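Local coordinates for probable glutathione reductase (Sinorhizobium meliloti, PDB 4DNA), which probably catalyses the NADPH-dependent reduction of glutathione disulfide to glutathione, working as an FAD-containing homodimer, at residues V141-P147 with L264-N269; V290-S294 with P333-D337; Y302-T308 with E320-F324. All blocks are in the same frame, centred on the assembly; numbering follows the deposited sequence.

Contact 1. Residues V141-P147 with L264-N269; sequences VGGHPSP and LGRMPN. With FAD (flavin-adenine dinucleotide), chain C.
Asn269 reaches toward Val141 and the two glycines after it with its carboxamide, and the NH2 end does the gripping. ND2 of Asn269 donates to Val141 O at 3.2 Å; that oxygen lies in the amide plane, although the donor stands 41° above the plane of the carbonyl. A weak bond runs from ND2 to Gly143 O, and the backbone N of Asn269 uses a lone pair of Gly142 O, so one residue engages three successive carbonyls, the last only weakly. CB of Asn269 packs on CG1 of Val141 (3.4 Å), while the other valine branch, CG2 of Val141, touches N7A of the FAD adenine at 3.5 Å. At Gly142 a side chain would run into the FAD diphosphate. The Arg266 chain bends at chi3 (67°), which turns its guanidinium flat between two neighbours, with CA of His144 over one face and the flavin methyl C8M over the opposite one. The arginine runs alongside the Pro145 ring, NH1 of Arg266 lying 3.5 Å from CG of Pro145. The side chains of His144 and Met267, a selenomethionine, share a face of the ribbon and meet through CE1 of His144 and CB of Met267, 3.7 Å apart. A nearly straight bond (170°) from ND1 of His144 to Pro145 O, in the ring plane, fixes the imidazole. Strands 143-145 and 266-268 thus form a two-stranded antiparallel ribbon, following strand 137-139 of the FAD-domain sheet and strand 259-262 of the NADP-domain sheet, with Pro145 resting on helix 160-163.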
# COMPACT_ATOMS: atom_id res chain seq x y z
N VAL A 141 -24.87 -13.10 16.92
CA VAL A 141 -24.69 -12.65 18.29
C VAL A 141 -23.22 -12.34 18.65
O VAL A 141 -22.95 -11.61 19.61
CB VAL A 141 -25.34 -13.70 19.23
CG1 VAL A 141 -24.43 -14.16 20.34
CG2 VAL A 141 -26.68 -13.20 19.74
N GLY A 142 -22.29 -12.89 17.87
CA GLY A 142 -20.86 -12.73 18.14
C GLY A 142 -20.42 -13.30 19.48
O GLY A 142 -21.23 -13.88 20.22
N GLY A 143 -19.14 -13.13 19.80
CA GLY A 143 -18.56 -13.57 21.07
C GLY A 143 -18.18 -12.42 21.98
O GLY A 143 -18.70 -11.32 21.84
N HIS A 144 -17.27 -12.68 22.92
CA HIS A 144 -16.80 -11.71 23.91
C HIS A 144 -15.46 -12.17 24.39
O HIS A 144 -15.13 -13.34 24.23
CB HIS A 144 -17.77 -11.60 25.08
CG HIS A 144 -18.02 -12.91 25.80
ND1 HIS A 144 -17.10 -13.51 26.57
CD2 HIS A 144 -19.15 -13.74 25.83
CE1 HIS A 144 -17.60 -14.65 27.08
NE2 HIS A 144 -18.86 -14.79 26.62
N PRO A 145 -14.67 -11.27 25.01
CA PRO A 145 -13.35 -11.73 25.45
C PRO A 145 -13.49 -12.78 26.52
O PRO A 145 -14.43 -12.72 27.31
CB PRO A 145 -12.70 -10.47 26.03
CG PRO A 145 -13.49 -9.33 25.47
CD PRO A 145 -14.89 -9.85 25.34
N SER A 146 -12.59 -13.75 26.53
CA SER A 146 -12.62 -14.83 27.50
C SER A 146 -12.40 -14.33 28.93
O SER A 146 -11.42 -13.64 29.20
CB SER A 146 -11.57 -15.90 27.17
OG SER A 146 -11.75 -16.42 25.86
N PRO A 147 -13.33 -14.66 29.84
CA PRO A 147 -12.99 -14.49 31.24
C PRO A 147 -12.22 -15.73 31.66
O PRO A 147 -12.53 -16.85 31.22
CB PRO A 147 -14.35 -14.42 31.94
CG PRO A 147 -15.39 -14.69 30.89
CD PRO A 147 -14.69 -15.21 29.67
N LEU A 264 -6.13 -13.41 25.48
CA LEU A 264 -6.01 -14.80 25.05
C LEU A 264 -7.36 -15.41 24.70
O LEU A 264 -7.97 -16.11 25.53
CB LEU A 264 -5.29 -15.66 26.10
CG LEU A 264 -4.49 -14.97 27.19
CD1 LEU A 264 -5.39 -14.68 28.38
CD2 LEU A 264 -3.33 -15.86 27.61
N GLY A 265 -7.83 -15.14 23.49
CA GLY A 265 -9.06 -15.74 22.98
C GLY A 265 -10.35 -15.00 23.29
O GLY A 265 -10.44 -14.22 24.25
N ARG A 266 -11.35 -15.25 22.45
CA ARG A 266 -12.71 -14.76 22.63
C ARG A 266 -13.64 -15.96 22.75
O ARG A 266 -13.26 -17.07 22.41
CB ARG A 266 -13.12 -13.87 21.45
CG ARG A 266 -12.39 -12.54 21.44
CD ARG A 266 -12.77 -11.67 20.26
NE ARG A 266 -14.16 -11.19 20.28
CZ ARG A 266 -14.63 -10.26 21.11
NH1 ARG A 266 -13.81 -9.73 22.02
NH2 ARG A 266 -15.90 -9.86 21.06
N MSE A 267 -14.85 -15.75 23.23
CA MSE A 267 -15.78 -16.84 23.39
C MSE A 267 -17.13 -16.48 22.95
O MSE A 267 -17.44 -15.30 22.92
CB MSE A 267 -15.86 -17.10 24.85
CG MSE A 267 -14.88 -18.20 25.17
SE MSE A 267 -14.94 -18.21 27.10
CE MSE A 267 -13.55 -19.54 27.44
N PRO A 268 -17.96 -17.44 22.59
CA PRO A 268 -19.23 -17.04 21.99
C PRO A 268 -20.32 -16.78 23.02
O PRO A 268 -20.41 -17.50 23.99
CB PRO A 268 -19.59 -18.23 21.08
CG PRO A 268 -18.34 -19.07 21.01
CD PRO A 268 -17.68 -18.86 22.34
N ASN A 269 -21.14 -15.75 22.77
CA ASN A 269 -22.24 -15.37 23.67
C ASN A 269 -23.40 -16.33 23.58
O ASN A 269 -24.47 -15.95 23.11
CB ASN A 269 -22.78 -13.99 23.31
CG ASN A 269 -21.76 -12.90 23.49
OD1 ASN A 269 -21.06 -12.85 24.51
ND2 ASN A 269 -21.67 -11.99 22.50
PA FAD C . -20.40 -8.74 16.55
O1A FAD C . -19.56 -9.41 17.62
O2A FAD C . -19.86 -7.66 15.64
O5B FAD C . -21.73 -8.14 17.23
C5B FAD C . -22.87 -8.93 17.55
C4B FAD C . -23.75 -8.06 18.44
O4B FAD C . -24.78 -8.79 19.09
C3B FAD C . -22.90 -7.42 19.53
O3B FAD C . -23.01 -5.99 19.41
C2B FAD C . -23.47 -7.97 20.82
O2B FAD C . -23.42 -7.00 21.87
C1B FAD C . -24.90 -8.34 20.44
N9A FAD C . -25.47 -9.44 21.25
C8A FAD C . -24.77 -10.46 21.78
N7A FAD C . -25.56 -11.34 22.44
C5A FAD C . -26.81 -10.88 22.33
C6A FAD C . -28.12 -11.35 22.80
N6A FAD C . -28.16 -12.49 23.53
N1A FAD C . -29.22 -10.61 22.48
C2A FAD C . -29.11 -9.47 21.76
N3A FAD C . -27.94 -8.98 21.29
C4A FAD C . -26.77 -9.63 21.54
N1 FAD C . -11.83 -8.21 12.15
C2 FAD C . -11.27 -7.82 10.99
O2 FAD C . -11.71 -8.28 9.91
N3 FAD C . -10.25 -6.94 10.96
C4 FAD C . -9.71 -6.39 12.07
O4 FAD C . -8.77 -5.57 11.99
C4X FAD C . -10.27 -6.79 13.38
N5 FAD C . -9.79 -6.29 14.55
C5X FAD C . -10.34 -6.68 15.73
C6 FAD C . -9.85 -6.16 16.93
C7 FAD C . -10.39 -6.56 18.15
C7M FAD C . -9.83 -5.97 19.42
C8 FAD C . -11.53 -7.53 18.18
C8M FAD C . -12.17 -7.99 19.47
C9 FAD C . -12.02 -8.05 16.99
C9A FAD C . -11.47 -7.66 15.77
N10 FAD C . -11.98 -8.19 14.57
C10 FAD C . -11.39 -7.77 13.36
C1' FAD C . -13.09 -9.17 14.61
C2' FAD C . -14.44 -8.56 14.27
O2' FAD C . -14.70 -7.45 15.14
C3' FAD C . -15.55 -9.62 14.38
O3' FAD C . -15.12 -10.77 13.65
C4' FAD C . -16.89 -9.14 13.82
O4' FAD C . -17.40 -8.09 14.65
C5' FAD C . -17.90 -10.28 13.78
O5' FAD C . -19.20 -9.74 14.00
P FAD C . -20.49 -10.63 14.39
O1P FAD C . -21.53 -10.51 13.29
O2P FAD C . -20.05 -11.99 14.87
O3P FAD C . -21.12 -9.87 15.65

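Contact 2. Residues V290-S294 with P333-D337; sequences VDAFS and PTSPD
Phe293 sets one face of its ring over CB of Ser335, with CE2 of Phe293 4.1 Å from that carbon, and CD2 of Phe293 comes to 3.4 Å from Thr334 O at an oblique approach. CE2 of Phe293 also lies 4.4 Å from CB of Pro333, so the phenyl group packs against residues 333-335. Beside it, the Ser335 hydroxyl faces the turn: a chi1 of 177° turns OG away from the backbone N of Ser335 and toward Ala292 O, to which it donates in the model, though the position of that carbonyl is uncertain. OG of Ser335 also accepts from Asp337 N at 3.2 Å, a second tie on the same oxygen. The opposing loop is stiffened in a similar way, since OD1 of Asp291 accepts from N of Phe293 at 3.0 Å, met from above the carboxylate plane, and OD2 forms a salt bridge with Arg295. Pro336 packs on helix 314-329, and Phe293 touches Thr327 of the same helix. The contact is peripheral, the side chain of Pro336 being about 13 Å from a bound FAD. What meets here is a type I beta turn, Asp291 to Ser294, with an Asx turn built into it, and an ST turn at Ser335 on the connection from helix 314-329 to the dimerisation-domain strand 343-345.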
# COMPACT_ATOMS: atom_id res chain seq x y z
N VAL A 290 -22.92 -25.00 12.56
CA VAL A 290 -23.63 -24.78 11.30
C VAL A 290 -23.02 -25.56 10.15
O VAL A 290 -21.84 -25.92 10.17
CB VAL A 290 -23.70 -23.27 10.90
CG1 VAL A 290 -24.72 -22.50 11.72
CG2 VAL A 290 -22.31 -22.62 10.96
N ASP A 291 -23.85 -25.82 9.14
CA ASP A 291 -23.35 -26.28 7.86
C ASP A 291 -22.83 -25.08 7.06
O ASP A 291 -22.75 -23.98 7.58
CB ASP A 291 -24.44 -27.04 7.10
CG ASP A 291 -25.62 -26.17 6.72
OD1 ASP A 291 -25.58 -24.92 6.85
OD2 ASP A 291 -26.61 -26.77 6.25
N ALA A 292 -22.48 -25.30 5.80
CA ALA A 292 -21.87 -24.25 4.97
C ALA A 292 -22.85 -23.16 4.50
O ALA A 292 -22.44 -22.25 3.78
CB ALA A 292 -21.16 -24.88 3.79
N PHE A 293 -24.12 -23.27 4.88
CA PHE A 293 -25.15 -22.29 4.52
C PHE A 293 -25.76 -21.66 5.77
O PHE A 293 -26.90 -21.16 5.74
CB PHE A 293 -26.26 -22.93 3.68
CG PHE A 293 -25.76 -23.75 2.54
CD1 PHE A 293 -25.46 -25.09 2.71
CD2 PHE A 293 -25.59 -23.18 1.28
CE1 PHE A 293 -25.00 -25.86 1.65
CE2 PHE A 293 -25.13 -23.94 0.22
CZ PHE A 293 -24.83 -25.28 0.41
N SER A 294 -25.00 -21.72 6.86
CA SER A 294 -25.34 -21.06 8.13
C SER A 294 -26.57 -21.64 8.85
O SER A 294 -27.11 -21.04 9.76
CB SER A 294 -25.45 -19.54 7.93
OG SER A 294 -24.33 -19.00 7.23
N PRO A 333 -28.63 -21.21 -3.85
CA PRO A 333 -27.88 -21.74 -2.72
C PRO A 333 -26.41 -21.72 -3.02
O PRO A 333 -25.94 -22.38 -3.93
CB PRO A 333 -28.37 -23.18 -2.61
CG PRO A 333 -29.66 -23.20 -3.34
CD PRO A 333 -29.49 -22.22 -4.46
N THR A 334 -25.68 -20.97 -2.22
CA THR A 334 -24.26 -20.84 -2.40
C THR A 334 -23.64 -20.77 -1.02
O THR A 334 -24.28 -20.33 -0.09
CB THR A 334 -23.95 -19.56 -3.17
OG1 THR A 334 -24.72 -18.50 -2.63
CG2 THR A 334 -24.35 -19.72 -4.61
N SER A 335 -22.36 -21.17 -0.92
CA SER A 335 -21.75 -21.23 0.39
C SER A 335 -20.61 -20.24 0.52
O SER A 335 -19.80 -20.09 -0.37
CB SER A 335 -21.22 -22.63 0.66
OG SER A 335 -20.56 -22.67 1.91
N PRO A 336 -20.62 -19.59 1.68
CA PRO A 336 -19.55 -18.66 2.01
C PRO A 336 -18.22 -19.37 2.14
O PRO A 336 -17.18 -18.83 1.79
CB PRO A 336 -19.98 -18.11 3.36
CG PRO A 336 -20.89 -19.14 3.94
CD PRO A 336 -21.23 -20.15 2.89
N ASP A 337 -18.24 -20.58 2.66
CA ASP A 337 -17.00 -21.17 3.12
C ASP A 337 -16.02 -21.05 1.98
O ASP A 337 -16.36 -21.26 0.83
CB ASP A 337 -17.21 -22.63 3.49
CG ASP A 337 -15.98 -23.45 3.26
OD1 ASP A 337 -15.05 -23.37 4.09
OD2 ASP A 337 -15.94 -24.18 2.25

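Contact 3. Residues Y302-T308 with E320-F324; sequences YALGDVT and EAMCF. With FAD (flavin-adenine dinucleotide), chain C.
The end of strand 301-303 and the loop beyond it lie beside helix 314-329, the CA atoms of Leu304 and Glu320 being 6.3 Å apart and those of Tyr302 and Phe324 8.3 Å. Phe324 presents its edge to the face of Tyr302 in a T-shaped pair, its CE1 over the centre of the tyrosine ring and the planes turned 64° against each other. With CG anti to the backbone N (chi1 158°), Phe324 swings its ring over toward the strand, while Tyr302 OH bonds to Glu328 farther along the helix. A serine in place of Tyr302 would probably leave the edge of Phe324 without the ring it packs on and Glu328 without the phenol oxygen that reaches it. Leu304 fills the next place, CD2 of Leu304 resting 4.1 Å from CB of Phe324 and CD1 near CB of Ala321. The Ala-Leu-Gly-Asp sequence from Ala303 belongs to the second FAD-binding signature of the pyridine nucleotide-disulfide oxidoreductases, in which a strand ends at the flavin nucleotide. Here Asp306 N donates to the FAD phosphate oxygen O2P at 2.6 Å, and both carboxylate oxygens of Asp306 lie within hydrogen-bonding reach of the ribityl O3' (OD2 of Asp306 at 2.7 Å), the acceptor not being settled. Glu320 acts behind this first shell: OE1 of Glu320 accepts from Gly305 N at 2.7 Å (160°), and OE2 forms a salt bridge with Arg310. Gly305 O in turn is gripped twice by Thr308, through OG1 and N. Met322, a selenomethionine, packs on Tyr450 of the second subunit.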
# COMPACT_ATOMS: atom_id res chain seq x y z
N TYR A 302 -30.89 -19.73 11.56
CA TYR A 302 -29.51 -19.64 11.08
C TYR A 302 -28.59 -18.95 12.07
O TYR A 302 -29.02 -18.14 12.90
CB TYR A 302 -29.44 -18.84 9.79
CG TYR A 302 -30.20 -19.41 8.62
CD1 TYR A 302 -31.60 -19.30 8.55
CD2 TYR A 302 -29.53 -20.01 7.56
CE1 TYR A 302 -32.30 -19.79 7.46
CE2 TYR A 302 -30.22 -20.50 6.47
CZ TYR A 302 -31.60 -20.39 6.42
OH TYR A 302 -32.28 -20.89 5.32
N ALA A 303 -27.30 -19.28 11.95
CA ALA A 303 -26.24 -18.67 12.74
C ALA A 303 -25.07 -18.24 11.84
O ALA A 303 -24.69 -18.97 10.93
CB ALA A 303 -25.77 -19.63 13.81
N LEU A 304 -24.52 -17.06 12.11
CA LEU A 304 -23.41 -16.51 11.32
C LEU A 304 -22.63 -15.49 12.15
O LEU A 304 -23.15 -14.93 13.11
CB LEU A 304 -23.91 -15.90 10.01
CG LEU A 304 -25.07 -14.89 10.05
CD1 LEU A 304 -24.50 -13.48 10.09
CD2 LEU A 304 -26.00 -15.04 8.86
N GLY A 305 -21.38 -15.25 11.77
CA GLY A 305 -20.52 -14.35 12.52
C GLY A 305 -19.62 -15.10 13.47
O GLY A 305 -19.45 -16.32 13.35
N ASP A 306 -19.04 -14.36 14.43
CA ASP A 306 -18.05 -14.91 15.35
C ASP A 306 -18.61 -15.97 16.28
O ASP A 306 -17.86 -16.74 16.87
CB ASP A 306 -17.38 -13.79 16.15
CG ASP A 306 -16.38 -13.01 15.33
OD1 ASP A 306 -16.33 -13.21 14.08
OD2 ASP A 306 -15.65 -12.18 15.92
N VAL A 307 -19.94 -16.00 16.40
CA VAL A 307 -20.64 -17.02 17.18
C VAL A 307 -20.45 -18.44 16.62
O VAL A 307 -20.71 -19.42 17.34
CB VAL A 307 -22.15 -16.68 17.33
CG1 VAL A 307 -22.88 -16.78 16.00
CG2 VAL A 307 -22.80 -17.58 18.38
N THR A 308 -20.00 -18.56 15.37
CA THR A 308 -20.05 -19.83 14.63
C THR A 308 -18.76 -20.62 14.56
O THR A 308 -18.67 -21.56 13.77
CB THR A 308 -20.57 -19.67 13.18
OG1 THR A 308 -19.62 -18.94 12.39
CG2 THR A 308 -21.90 -18.99 13.16
N GLU A 320 -20.87 -14.18 4.88
CA GLU A 320 -21.83 -15.16 5.40
C GLU A 320 -23.28 -14.66 5.33
O GLU A 320 -24.18 -15.44 5.00
CB GLU A 320 -21.50 -15.53 6.84
CG GLU A 320 -20.26 -16.39 7.00
CD GLU A 320 -19.86 -16.57 8.46
OE1 GLU A 320 -20.51 -15.94 9.33
OE2 GLU A 320 -18.91 -17.34 8.74
N ALA A 321 -23.47 -13.38 5.63
CA ALA A 321 -24.78 -12.77 5.69
C ALA A 321 -25.41 -12.54 4.32
O ALA A 321 -26.63 -12.60 4.17
CB ALA A 321 -24.70 -11.46 6.45
N MSE A 322 -24.56 -12.27 3.34
CA MSE A 322 -25.01 -12.12 1.96
C MSE A 322 -25.35 -13.47 1.44
O MSE A 322 -26.42 -13.68 0.89
CB MSE A 322 -23.94 -11.50 1.10
CG MSE A 322 -23.63 -10.10 1.59
SE MSE A 322 -22.46 -9.20 0.27
CE MSE A 322 -20.90 -10.44 0.27
N CYS A 323 -24.44 -14.42 1.63
CA CYS A 323 -24.75 -15.80 1.27
C CYS A 323 -26.03 -16.30 1.90
O CYS A 323 -26.76 -17.07 1.28
CB CYS A 323 -23.57 -16.72 1.58
SG CYS A 323 -22.28 -16.44 0.36
N PHE A 324 -26.33 -15.85 3.12
CA PHE A 324 -27.60 -16.16 3.74
C PHE A 324 -28.79 -15.55 2.96
O PHE A 324 -29.72 -16.27 2.60
CB PHE A 324 -27.66 -15.74 5.21
CG PHE A 324 -29.06 -15.55 5.71
CD1 PHE A 324 -29.90 -16.64 5.90
CD2 PHE A 324 -29.58 -14.28 5.91
CE1 PHE A 324 -31.20 -16.47 6.32
CE2 PHE A 324 -30.89 -14.10 6.34
CZ PHE A 324 -31.70 -15.19 6.55
PA FAD C . -20.40 -8.74 16.55
O1A FAD C . -19.56 -9.41 17.62
O2A FAD C . -19.86 -7.66 15.64
O5B FAD C . -21.73 -8.14 17.23
C5B FAD C . -22.87 -8.93 17.55
C4B FAD C . -23.75 -8.06 18.44
O4B FAD C . -24.78 -8.79 19.09
C3B FAD C . -22.90 -7.42 19.53
O3B FAD C . -23.01 -5.99 19.41
C2B FAD C . -23.47 -7.97 20.82
O2B FAD C . -23.42 -7.00 21.87
C1B FAD C . -24.90 -8.34 20.44
N9A FAD C . -25.47 -9.44 21.25
C8A FAD C . -24.77 -10.46 21.78
N7A FAD C . -25.56 -11.34 22.44
C5A FAD C . -26.81 -10.88 22.33
C6A FAD C . -28.12 -11.35 22.80
N6A FAD C . -28.16 -12.49 23.53
N1A FAD C . -29.22 -10.61 22.48
C2A FAD C . -29.11 -9.47 21.76
N3A FAD C . -27.94 -8.98 21.29
C4A FAD C . -26.77 -9.63 21.54
N1 FAD C . -11.83 -8.21 12.15
C2 FAD C . -11.27 -7.82 10.99
O2 FAD C . -11.71 -8.28 9.91
N3 FAD C . -10.25 -6.94 10.96
C4 FAD C . -9.71 -6.39 12.07
O4 FAD C . -8.77 -5.57 11.99
C4X FAD C . -10.27 -6.79 13.38
N5 FAD C . -9.79 -6.29 14.55
C5X FAD C . -10.34 -6.68 15.73
C6 FAD C . -9.85 -6.16 16.93
C7 FAD C . -10.39 -6.56 18.15
C7M FAD C . -9.83 -5.97 19.42
C8 FAD C . -11.53 -7.53 18.18
C8M FAD C . -12.17 -7.99 19.47
C9 FAD C . -12.02 -8.05 16.99
C9A FAD C . -11.47 -7.66 15.77
N10 FAD C . -11.98 -8.19 14.57
C10 FAD C . -11.39 -7.77 13.36
C1' FAD C . -13.09 -9.17 14.61
C2' FAD C . -14.44 -8.56 14.27
O2' FAD C . -14.70 -7.45 15.14
C3' FAD C . -15.55 -9.62 14.38
O3' FAD C . -15.12 -10.77 13.65
C4' FAD C . -16.89 -9.14 13.82
O4' FAD C . -17.40 -8.09 14.65
C5' FAD C . -17.90 -10.28 13.78
O5' FAD C . -19.20 -9.74 14.00
P FAD C . -20.49 -10.63 14.39
O1P FAD C . -21.53 -10.51 13.29
O2P FAD C . -20.05 -11.99 14.87
O3P FAD C . -21.12 -9.87 15.65

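Overall arrangement
Contact 1 closes first along the chain, at Asn269; contact 2 then opens at Val290 and brackets contact 3. The centres of contacts 2 and 3 are about 8 Å apart, and those of contacts 1 and 3 about 16 Å. Ser294 O probably accepts a hydrogen bond from Ala303 N, linking the turn of contact 2 to strand 301-303, the edge strand of the parallel FAD-domain sheet. Val307 and Asp306 pack on Gly142, Gly143 and Pro268, so contacts 1 and 3 meet beside the FAD that both touch. Contact 2 lies outermost, against the same strand and the same part of helix 314-329 as contact 3, while contact 1 leads toward the NADP-binding domain.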